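VWFA domain-containing protein (PDB 3RAG) is of unknown function but carries a VWFA domain and binds a sodium ion in the crystal. Local coordinates at residues T94-V99 against Q124-L129. Sequence-based numbering, arbitrary orientation.
Sequences TLQQVV and QVVEKL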
loop_
_atom_site.group_PDB
_atom_site.type_symbol
_atom_site.label_atom_id
_atom_site.label_comp_id
_atom_site.label_asym_id
_atom_site.label_seq_id
_atom_site.Cartn_x
_atom_site.Cartn_y
_atom_site.Cartn_z
ATOM N N THR A 94 -10.077 -1.779 -7.717
ATOM C CA THR A 94 -9.821 -3.205 -7.799
ATOM C C THR A 94 -11.136 -3.987 -7.648
ATOM O O THR A 94 -11.406 -4.939 -8.388
ATOM C CB THR A 94 -8.818 -3.644 -6.713
ATOM O OG1 THR A 94 -7.544 -3.013 -6.972
ATOM C CG2 THR A 94 -8.638 -5.153 -6.722
ATOM N N LEU A 95 -11.949 -3.583 -6.682
ATOM C CA LEU A 95 -13.213 -4.285 -6.438
ATOM C C LEU A 95 -14.218 -4.095 -7.582
ATOM O O LEU A 95 -15.015 -4.997 -7.888
ATOM C CB LEU A 95 -13.807 -3.855 -5.091
ATOM C CG LEU A 95 -12.968 -4.325 -3.900
ATOM C CD1 LEU A 95 -13.488 -3.652 -2.642
ATOM C CD2 LEU A 95 -13.026 -5.859 -3.768
ATOM N N GLN A 96 -14.188 -2.926 -8.219
ATOM C CA GLN A 96 -15.034 -2.702 -9.386
ATOM C C GLN A 96 -14.660 -3.685 -10.484
ATOM O O GLN A 96 -15.526 -4.218 -11.172
ATOM C CB GLN A 96 -14.927 -1.258 -9.894
ATOM C CG GLN A 96 -15.577 -0.249 -8.963
ATOM C CD GLN A 96 -15.340 1.200 -9.365
ATOM O OE1 GLN A 96 -16.156 2.065 -9.063
ATOM N NE2 GLN A 96 -14.213 1.475 -10.020
ATOM N N GLN A 97 -13.365 -3.932 -10.638
ATOM C CA GLN A 97 -12.893 -4.871 -11.647
ATOM C C GLN A 97 -13.332 -6.276 -11.289
ATOM O O GLN A 97 -13.749 -7.036 -12.156
ATOM C CB GLN A 97 -11.355 -4.821 -11.786
ATOM C CG GLN A 97 -10.790 -3.424 -12.067
ATOM C CD GLN A 97 -9.251 -3.322 -11.897
ATOM O OE1 GLN A 97 -8.634 -4.006 -11.056
ATOM N NE2 GLN A 97 -8.638 -2.452 -12.697
ATOM N N VAL A 98 -13.213 -6.636 -10.013
ATOM C CA VAL A 98 -13.642 -7.954 -9.559
ATOM C C VAL A 98 -15.121 -8.183 -9.858
ATOM O O VAL A 98 -15.519 -9.244 -10.362
ATOM C CB VAL A 98 -13.385 -8.153 -8.042
ATOM C CG1 VAL A 98 -14.095 -9.404 -7.531
ATOM C CG2 VAL A 98 -11.881 -8.226 -7.767
ATOM N N VAL A 99 -15.936 -7.181 -9.545
ATOM C CA VAL A 99 -17.383 -7.330 -9.730
ATOM C C VAL A 99 -17.731 -7.406 -11.215
ATOM O O VAL A 99 -18.593 -8.190 -11.631
ATOM C CB VAL A 99 -18.157 -6.209 -9.031
ATOM C CG1 VAL A 99 -19.609 -6.207 -9.472
ATOM C CG2 VAL A 99 -18.063 -6.369 -7.524
ATOM N N GLN A 124 -23.509 -0.390 -5.319
ATOM C CA GLN A 124 -23.787 -0.619 -3.906
ATOM C C GLN A 124 -23.100 -1.894 -3.428
ATOM O O GLN A 124 -22.586 -1.949 -2.310
ATOM C CB GLN A 124 -25.288 -0.689 -3.627
ATOM C CG GLN A 124 -25.944 0.668 -3.475
ATOM C CD GLN A 124 -27.416 0.568 -3.085
ATOM O OE1 GLN A 124 -28.039 -0.489 -3.220
ATOM N NE2 GLN A 124 -27.974 1.670 -2.591
ATOM N N VAL A 125 -23.096 -2.916 -4.277
ATOM C CA VAL A 125 -22.340 -4.136 -3.996
ATOM C C VAL A 125 -20.848 -3.827 -3.810
ATOM O O VAL A 125 -20.217 -4.344 -2.878
ATOM C CB VAL A 125 -22.551 -5.187 -5.105
ATOM C CG1 VAL A 125 -21.511 -6.279 -5.033
ATOM C CG2 VAL A 125 -23.958 -5.778 -5.007
ATOM N N VAL A 126 -20.297 -2.974 -4.675
ATOM C CA VAL A 126 -18.886 -2.599 -4.583
ATOM C C VAL A 126 -18.596 -1.835 -3.288
ATOM O O VAL A 126 -17.591 -2.083 -2.634
ATOM C CB VAL A 126 -18.432 -1.747 -5.792
ATOM C CG1 VAL A 126 -16.987 -1.218 -5.573
ATOM C CG2 VAL A 126 -18.516 -2.565 -7.070
ATOM N N GLU A 127 -19.479 -0.911 -2.922
ATOM C CA GLU A 127 -19.318 -0.169 -1.668
ATOM C C GLU A 127 -19.365 -1.110 -0.476
ATOM O O GLU A 127 -18.629 -0.940 0.496
ATOM C CB GLU A 127 -20.396 0.913 -1.523
ATOM C CG GLU A 127 -20.271 2.026 -2.552
ATOM C CD GLU A 127 -21.290 3.121 -2.345
ATOM O OE1 GLU A 127 -21.516 3.910 -3.290
ATOM O OE2 GLU A 127 -21.864 3.193 -1.234
ATOM N N LYS A 128 -20.242 -2.101 -0.545
ATOM C CA LYS A 128 -20.322 -3.099 0.518
ATOM C C LYS A 128 -19.012 -3.885 0.580
ATOM O O LYS A 128 -18.445 -4.070 1.664
ATOM C CB LYS A 128 -21.524 -4.026 0.303
ATOM C CG LYS A 128 -21.726 -5.095 1.386
ATOM C CD LYS A 128 -22.970 -5.949 1.079
ATOM C CE LYS A 128 -23.339 -6.869 2.241
ATOM N NZ LYS A 128 -23.729 -6.070 3.437
ATOM N N LEU A 129 -18.503 -4.307 -0.580
ATOM C CA LEU A 129 -17.222 -5.010 -0.608
ATOM C C LEU A 129 -16.106 -4.130 -0.020
ATOM O O LEU A 129 -15.255 -4.614 0.733
ATOM C CB LEU A 129 -16.835 -5.405 -2.044
ATOM C CG LEU A 129 -17.694 -6.554 -2.606
ATOM C CD1 LEU A 129 -17.488 -6.702 -4.104
ATOM C CD2 LEU A 129 -17.317 -7.840 -1.874
#
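V99 N donates to L95 O at 2.9 Å, and L129 N donates to V125 O in the facing helix. These are ordinary helical bonds. They pair these main-chain groups within their own helices, and no hydrogen bond crosses between 94-99 and 124-129. The contact is carried by aliphatic side chains. V99 CG2 meets L129 CD1 at 3.5 Å, tighter than usual for two carbons. The same methyl touches V126 CG2 at 3.9 Å and lies near V125 CG1. V99 CG1 is anti to the backbone N (chi1 168°), which puts CG2 beside that N and against the other helix. V126 splits its two methyls. CG2 faces V99, while CG1 packs on Q96 CG at 3.8 Å and lies near L95 CB. Q96 thus contributes the aliphatic part of its chain, set at about a right angle to V126. L95 CD1 lies 3.7 Å from L129 C and 3.8 Å from L129 CB. The segment axes come within 9.5 Å and are steeply inclined, 127° between their N-to-C directions. The contact joins two consecutive helices, 79-106 and 116-132; the second leads into strand 135-142 of the sheet. L129 also touches T5 of helix 3-7, and L95 touches I10 of strand 10-17. Four of the six touching residues are buried, so the contact rests on burial and dispersion between aliphatic groups, with one tight methyl pair.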